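Local atomic coordinates of NBS-LRR class disease resistance protein (Oryza sativa subsp. japonica, PDB entry 6FU9), a protein that probably serves in plant immunity as the integrated heavy-metal-associated domain of a rice resistance receptor, binding a protein partner such as a pathogen effector. Residues Gly4-Pro14 and Pro69-Glu80. Sequence-based numbering, arbitrary orientation.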
ATOM      1  N   GLY A   4       5.229  12.097  16.428  1.00 28.96           N
ATOM      2  CA  GLY A   4       4.856  10.718  16.659  1.00 24.11           C
ATOM      3  C   GLY A   4       5.446   9.789  15.662  1.00 20.42           C
ATOM      4  O   GLY A   4       5.919  10.231  14.601  1.00 23.34           O
ATOM      5  N   GLU A   5       5.358   8.517  15.941  1.00 17.56           N
ATOM      6  CA  GLU A   5       5.639   7.516  14.890  1.00 16.16           C
ATOM      7  C   GLU A   5       4.752   7.771  13.683  1.00 15.59           C
ATOM      8  O   GLU A   5       3.556   7.959  13.816  1.00 14.71           O
ATOM      9  CB  GLU A   5       5.372   6.130  15.498  1.00 16.19           C
ATOM     10  CG  GLU A   5       5.787   4.972  14.632  1.00 16.98           C
ATOM     11  CD  GLU A   5       5.346   3.686  15.296  1.00 17.99           C
ATOM     12  OE1 GLU A   5       6.186   3.045  15.943  1.00 21.88           O
ATOM     13  OE2 GLU A   5       4.160   3.356  15.251  1.00 17.78           O
ATOM     14  N   MET A   6       5.378   7.757  12.501  1.00 14.73           N
ATOM     15  CA  MET A   6       4.659   8.127  11.292  1.00 14.15           C
ATOM     16  C   MET A   6       3.639   7.060  10.869  1.00 13.92           C
ATOM     17  O   MET A   6       3.765   5.906  11.163  1.00 15.05           O
ATOM     18  CB  MET A   6       5.672   8.372  10.193  1.00 17.10           C
ATOM     19  CG  MET A   6       6.445   9.668  10.464  1.00 19.89           C
ATOM     20  SD  MET A   6       7.776  10.066   9.365  1.00 28.32           S
ATOM     21  CE  MET A   6       6.661  10.367   8.101  1.00 26.70           C
ATOM     22  N   GLN A   7       2.644   7.570  10.150  1.00 15.10           N
ATOM     23  CA  GLN A   7       1.570   6.801   9.570  1.00 14.73           C
ATOM     24  C   GLN A   7       1.845   6.527   8.068  1.00 12.71           C
ATOM     25  O   GLN A   7       2.466   7.374   7.430  1.00 14.08           O
ATOM     26  CB  GLN A   7       0.281   7.682   9.521  1.00 20.51           C
ATOM     27  CG  GLN A   7      -0.473   8.051  10.780  1.00 19.33           C
ATOM     28  CD  GLN A   7      -1.380   9.235  10.460  1.00 19.15           C
ATOM     29  OE1 GLN A   7      -0.980  10.338  10.351  1.00 17.30           O
ATOM     30  NE2 GLN A   7      -2.671   8.963  10.456  1.00 21.01           N
ATOM     31  N   LYS A   8       1.331   5.427   7.582  1.00 12.30           N
ATOM     32  CA  LYS A   8       1.298   5.076   6.155  1.00 12.93           C
ATOM     33  C   LYS A   8      -0.075   4.721   5.780  1.00 13.37           C
ATOM     34  O   LYS A   8      -0.689   3.779   6.372  1.00 17.91           O
ATOM     35  CB  LYS A   8       2.248   3.922   5.882  1.00 15.05           C
ATOM     36  CG  LYS A   8       2.328   3.533   4.418  1.00 16.60           C
ATOM     37  CD  LYS A   8       3.398   2.450   4.226  1.00 20.07           C
ATOM     38  CE  LYS A   8       3.521   1.937   2.858  1.00 22.55           C
ATOM     39  NZ  LYS A   8       4.597   0.932   2.922  1.00 22.18           N
ATOM     40  N   ILE A   9      -0.693   5.454   4.834  1.00 12.49           N
ATOM     41  CA  ILE A   9      -2.032   5.246   4.395  1.00 12.51           C
ATOM     42  C   ILE A   9      -1.992   5.022   2.885  1.00 12.72           C
ATOM     43  O   ILE A   9      -1.393   5.827   2.162  1.00 14.74           O
ATOM     44  CB  ILE A   9      -2.931   6.443   4.652  1.00 14.64           C
ATOM     45  CG1 ILE A   9      -2.925   6.845   6.145  1.00 16.46           C
ATOM     46  CG2 ILE A   9      -4.333   6.152   4.186  1.00 18.43           C
ATOM     47  CD1 ILE A   9      -3.466   8.197   6.429  1.00 27.56           C
ATOM     48  N   VAL A  10      -2.584   3.946   2.415  1.00 12.40           N
ATOM     49  CA  VAL A  10      -2.630   3.665   0.964  1.00 13.09           C
ATOM     50  C   VAL A  10      -4.061   3.683   0.515  1.00 12.32           C
ATOM     51  O   VAL A  10      -4.918   2.973   1.130  1.00 13.73           O
ATOM     52  CB  VAL A  10      -1.974   2.337   0.615  1.00 13.95           C
ATOM     53  CG1 VAL A  10      -1.907   2.164  -0.938  1.00 15.48           C
ATOM     54  CG2 VAL A  10      -0.585   2.197   1.199  1.00 15.93           C
ATOM     55  N   PHE A  11      -4.333   4.449  -0.543  1.00 13.10           N
ATOM     56  CA  PHE A  11      -5.625   4.476  -1.199  1.00 14.09           C
ATOM     57  C   PHE A  11      -5.521   3.776  -2.558  1.00 14.20           C
ATOM     58  O   PHE A  11      -4.449   3.810  -3.183  1.00 16.60           O
ATOM     59  CB  PHE A  11      -6.131   5.887  -1.420  1.00 14.07           C
ATOM     60  CG  PHE A  11      -6.320   6.699  -0.173  1.00 13.92           C
ATOM     61  CD1 PHE A  11      -7.452   6.521   0.605  1.00 15.22           C
ATOM     62  CD2 PHE A  11      -5.404   7.633   0.239  1.00 15.62           C
ATOM     63  CE1 PHE A  11      -7.667   7.266   1.760  1.00 16.43           C
ATOM     64  CE2 PHE A  11      -5.594   8.375   1.385  1.00 16.62           C
ATOM     65  CZ  PHE A  11      -6.737   8.191   2.136  1.00 16.13           C
ATOM     66  N   LYS A  12      -6.614   3.170  -2.981  1.00 14.60           N
ATOM     67  CA  LYS A  12      -6.802   2.742  -4.379  1.00 15.58           C
ATOM     68  C   LYS A  12      -7.781   3.703  -4.986  1.00 15.78           C
ATOM     69  O   LYS A  12      -8.899   3.897  -4.492  1.00 17.70           O
ATOM     70  CB  LYS A  12      -7.253   1.292  -4.414  1.00 18.85           C
ATOM     71  CG  LYS A  12      -6.118   0.279  -4.173  1.00 22.84           C
ATOM     72  CD  LYS A  12      -5.190  -0.065  -5.371  1.00 25.89           C
ATOM     73  CE  LYS A  12      -5.816  -1.114  -6.254  1.00 23.87           C
ATOM     74  NZ  LYS A  12      -5.034  -1.388  -7.468  1.00 25.84           N
ATOM     75  N   ILE A  13      -7.368   4.356  -6.103  1.00 16.07           N
ATOM     76  CA  ILE A  13      -8.232   5.352  -6.789  1.00 17.68           C
ATOM     77  C   ILE A  13      -8.082   5.049  -8.233  1.00 20.18           C
ATOM     78  O   ILE A  13      -7.020   5.320  -8.808  1.00 24.38           O
ATOM     79  CB  ILE A  13      -7.837   6.806  -6.491  1.00 20.56           C
ATOM     80  CG1 ILE A  13      -7.471   7.033  -5.019  1.00 21.62           C
ATOM     81  CG2 ILE A  13      -8.943   7.728  -6.937  1.00 23.06           C
ATOM     82  CD1 ILE A  13      -7.141   8.466  -4.649  1.00 24.90           C
ATOM     83  N   PRO A  14      -9.103   4.459  -8.844  1.00 24.41           N
ATOM     84  CA  PRO A  14      -9.075   4.400 -10.312  1.00 31.16           C
ATOM     85  C   PRO A  14      -8.728   5.807 -10.878  1.00 31.94           C
ATOM     86  O   PRO A  14      -9.338   6.790 -10.497  1.00 42.20           O
ATOM     87  CB  PRO A  14     -10.497   3.988 -10.663  1.00 32.01           C
ATOM     88  CG  PRO A  14     -10.878   3.139  -9.506  1.00 33.30           C
ATOM     89  CD  PRO A  14     -10.308   3.832  -8.298  1.00 31.06           C
ATOM     90  N   PRO A  69     -13.255   7.795  -7.130  1.00 18.67           N
ATOM     91  CA  PRO A  69     -13.852   6.965  -6.095  1.00 18.10           C
ATOM     92  C   PRO A  69     -12.821   6.245  -5.199  1.00 17.87           C
ATOM     93  O   PRO A  69     -12.612   5.027  -5.244  1.00 20.81           O
ATOM     94  CB  PRO A  69     -14.679   5.981  -6.879  1.00 22.28           C
ATOM     95  CG  PRO A  69     -14.075   5.921  -8.195  1.00 24.89           C
ATOM     96  CD  PRO A  69     -13.524   7.260  -8.467  1.00 24.84           C
ATOM     97  N   ALA A  70     -12.156   6.998  -4.355  1.00 18.03           N
ATOM     98  CA  ALA A  70     -11.113   6.505  -3.511  1.00 16.24           C
ATOM     99  C   ALA A  70     -11.601   5.501  -2.469  1.00 16.38           C
ATOM    100  O   ALA A  70     -12.650   5.701  -1.876  1.00 18.98           O
ATOM    101  CB  ALA A  70     -10.408   7.686  -2.858  1.00 17.70           C
ATOM    102  N   MET A  71     -10.809   4.441  -2.288  1.00 15.71           N
ATOM    103  CA  MET A  71     -11.019   3.470  -1.211  1.00 17.26           C
ATOM    104  C   MET A  71      -9.720   3.293  -0.427  1.00 15.20           C
ATOM    105  O   MET A  71      -8.616   3.291  -1.000  1.00 15.80           O
ATOM    106  CB  MET A  71     -11.482   2.134  -1.738  1.00 21.20           C
ATOM    107  CG  MET A  71     -12.816   2.240  -2.506  1.00 25.43           C
ATOM    108  SD  MET A  71     -14.233   2.590  -1.410  1.00 32.99           S
ATOM    109  CE  MET A  71     -14.445   0.948  -0.698  1.00 37.34           C
ATOM    110  N   PHE A  72      -9.839   3.044   0.857  1.00 14.86           N
ATOM    111  CA  PHE A  72      -8.680   2.636   1.631  1.00 14.12           C
ATOM    112  C   PHE A  72      -8.221   1.249   1.229  1.00 14.64           C
ATOM    113  O   PHE A  72      -9.040   0.310   1.149  1.00 16.66           O
ATOM    114  CB  PHE A  72      -8.958   2.653   3.130  1.00 14.57           C
ATOM    115  CG  PHE A  72      -9.059   4.012   3.761  1.00 15.65           C
ATOM    116  CD1 PHE A  72      -7.962   4.589   4.296  1.00 16.59           C
ATOM    117  CD2 PHE A  72     -10.279   4.651   3.912  1.00 16.21           C
ATOM    118  CE1 PHE A  72      -8.052   5.809   4.971  1.00 18.67           C
ATOM    119  CE2 PHE A  72     -10.371   5.837   4.583  1.00 17.16           C
ATOM    120  CZ  PHE A  72      -9.248   6.452   5.084  1.00 18.51           C
ATOM    121  N   LEU A  73      -6.916   1.069   1.057  1.00 13.49           N
ATOM    122  CA  LEU A  73      -6.276  -0.223   0.886  1.00 13.48           C
ATOM    123  C   LEU A  73      -5.505  -0.650   2.110  1.00 13.26           C
ATOM    124  O   LEU A  73      -5.472  -1.840   2.426  1.00 13.38           O
ATOM    125  CB  LEU A  73      -5.353  -0.212  -0.390  1.00 13.76           C
ATOM    126  CG  LEU A  73      -4.484  -1.464  -0.630  1.00 17.94           C
ATOM    127  CD1 LEU A  73      -5.322  -2.704  -0.859  1.00 21.33           C
ATOM    128  CD2 LEU A  73      -3.564  -1.225  -1.854  1.00 22.39           C
ATOM    129  N   GLU A  74      -4.802   0.291   2.721  1.00 13.10           N
ATOM    130  CA  GLU A  74      -3.980  -0.051   3.874  1.00 13.14           C
ATOM    131  C   GLU A  74      -3.896   1.102   4.839  1.00 13.24           C
ATOM    132  O   GLU A  74      -3.821   2.280   4.448  1.00 14.23           O
ATOM    133  CB  GLU A  74      -2.560  -0.381   3.385  1.00 14.01           C
ATOM    134  CG  GLU A  74      -1.551  -0.548   4.505  1.00 16.14           C
ATOM    135  CD  GLU A  74      -0.156  -0.738   3.973  1.00 16.34           C
ATOM    136  OE1 GLU A  74       0.019  -1.096   2.804  1.00 18.62           O
ATOM    137  OE2 GLU A  74       0.806  -0.564   4.793  1.00 17.66           O
ATOM    138  N   VAL A  75      -3.885   0.729   6.126  1.00 12.94           N
ATOM    139  CA  VAL A  75      -3.530   1.675   7.183  1.00 12.92           C
ATOM    140  C   VAL A  75      -2.467   0.991   8.050  1.00 12.78           C
ATOM    141  O   VAL A  75      -2.710  -0.122   8.542  1.00 13.29           O
ATOM    142  CB  VAL A  75      -4.769   2.061   8.036  1.00 15.27           C
ATOM    143  CG1 VAL A  75      -4.399   2.951   9.171  1.00 18.56           C
ATOM    144  CG2 VAL A  75      -5.836   2.723   7.172  1.00 17.65           C
ATOM    145  N   SER A  76      -1.317   1.619   8.224  1.00 11.59           N
ATOM    146  CA  SER A  76      -0.259   1.038   9.012  1.00 11.75           C
ATOM    147  C   SER A  76       0.598   2.156   9.610  1.00 11.30           C
ATOM    148  O   SER A  76       0.442   3.321   9.261  1.00 12.88           O
ATOM    149  CB  SER A  76       0.566   0.068   8.207  1.00 13.06           C
ATOM    150  OG  SER A  76       1.214   0.715   7.132  1.00 15.04           O
ATOM    151  N   GLN A  77       1.457   1.766  10.544  1.00 12.40           N
ATOM    152  CA  GLN A  77       2.448   2.650  11.091  1.00 12.46           C
ATOM    153  C   GLN A  77       3.788   2.360  10.425  1.00 12.64           C
ATOM    154  O   GLN A  77       4.043   1.240  10.012  1.00 14.06           O
ATOM    155  CB  GLN A  77       2.581   2.452  12.600  1.00 13.10           C
ATOM    156  CG  GLN A  77       1.360   2.995  13.400  1.00 14.21           C
ATOM    157  CD  GLN A  77       1.277   4.507  13.392  1.00 13.21           C
ATOM    158  OE1 GLN A  77       0.388   5.097  12.762  1.00 15.74           O
ATOM    159  NE2 GLN A  77       2.212   5.148  14.041  1.00 15.39           N
ATOM    160  N   VAL A  78       4.658   3.363  10.348  1.00 13.99           N
ATOM    161  CA  VAL A  78       5.994   3.180   9.840  1.00 14.36           C
ATOM    162  C   VAL A  78       6.862   2.498  10.923  1.00 14.39           C
ATOM    163  O   VAL A  78       6.774   2.901  12.094  1.00 16.27           O
ATOM    164  CB  VAL A  78       6.596   4.514   9.450  1.00 14.84           C
ATOM    165  CG1 VAL A  78       8.092   4.409   9.087  1.00 15.87           C
ATOM    166  CG2 VAL A  78       5.831   5.093   8.270  1.00 15.50           C
ATOM    167  N   LYS A  79       7.625   1.479  10.548  1.00 13.76           N
ATOM    168  CA  LYS A  79       8.593   0.864  11.437  1.00 14.94           C
ATOM    169  C   LYS A  79       9.853   1.726  11.470  1.00 14.28           C
ATOM    170  O   LYS A  79      10.638   1.756  10.493  1.00 16.16           O
ATOM    171  CB  LYS A  79       8.919  -0.554  10.997  1.00 14.54           C
ATOM    172  CG  LYS A  79       9.823  -1.277  11.991  1.00 15.07           C
ATOM    173  CD  LYS A  79      10.195  -2.700  11.596  1.00 15.96           C
ATOM    174  CE  LYS A  79      11.159  -2.716  10.417  1.00 17.13           C
ATOM    175  NZ  LYS A  79      11.620  -4.108  10.118  1.00 16.99           N
ATOM    176  N   GLU A  80      10.020   2.485  12.554  1.00 15.85           N
ATOM    177  CA  GLU A  80      11.079   3.499  12.605  1.00 18.47           C
ATOM    178  C   GLU A  80      12.327   3.028  13.272  1.00 18.52           C
ATOM    179  O   GLU A  80      13.343   3.659  13.076  1.00 24.41           O
ATOM    180  CB  GLU A  80      10.579   4.726  13.380  1.00 18.41           C
ATOM    181  CG  GLU A  80       9.483   5.438  12.611  1.00 20.35           C
ATOM    182  CD  GLU A  80       8.980   6.692  13.260  1.00 22.65           C
ATOM    183  OE1 GLU A  80       9.194   6.904  14.488  1.00 25.20           O
ATOM    184  OE2 GLU A  80       8.281   7.469  12.569  1.00 22.88           O
TER
HETATM  185  O   HOH W   1       8.590   9.925  13.834  1.00 46.58           O
HETATM  186  O   HOH W   2       8.374   2.227  14.879  1.00 30.11           O
HETATM  187  O   HOH W   3       3.362  -1.169   4.152  1.00 17.13           O
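Val10 O accepts two backbone bonds, from Leu73 N at 2.8 Å and from Glu74 N at 3.1 Å. Both donors reach it from the same face of its carbonyl plane. This is a classic beta bulge: two residues, Leu73 and Glu74, sit opposite the single Val10. It shifts by one residue the register of the antiparallel strands 7-12 and 71-77, the first and last strands of a ferredoxin-like beta-alpha-beta-beta-alpha-beta fold. Before the bulge on strand 7-12, Lys8 pairs with Ser76. Beyond it, Lys12 pairs with Met71. Leu73 CD2 packs against Val10 CG1 and Lys12 CG.

Near the bulge, Phe11 and Phe72 lie side by side with ring planes 43° apart. Phe11 CE1 sits over one face of the Phe72 ring, 3.5 Å from Phe72 CE1. Ile9 CG2 also touches Phe72, while Phe11 packs on helix 56-66.

On the face with Val10, Ser76 OG donates to Glu74 OE2 (2.7 Å). With chi1 at 63°, the Ser76 hydroxyl also lies against Lys8 CB. A water links Lys8 NZ to the same Glu74 oxygen. Glu74 and Val75 continue the sheet into a strand of another protein chain.

Side chains tie the lead-in to strand 7-12 to the end of strand 71-77. Glu80 OE2 accepts from Met6 N at 2.9 Å; the N-H comes in over the flat of the carboxylate. A water joins that oxygen to Gly4 O. Gln77 NE2 bonds Glu5 O at 3.1 Å from above the carbonyl plane. It also reaches the anti lone pair of Glu5 OE2 at 2.9 Å, with a nearly straight N-H...O angle of 168°.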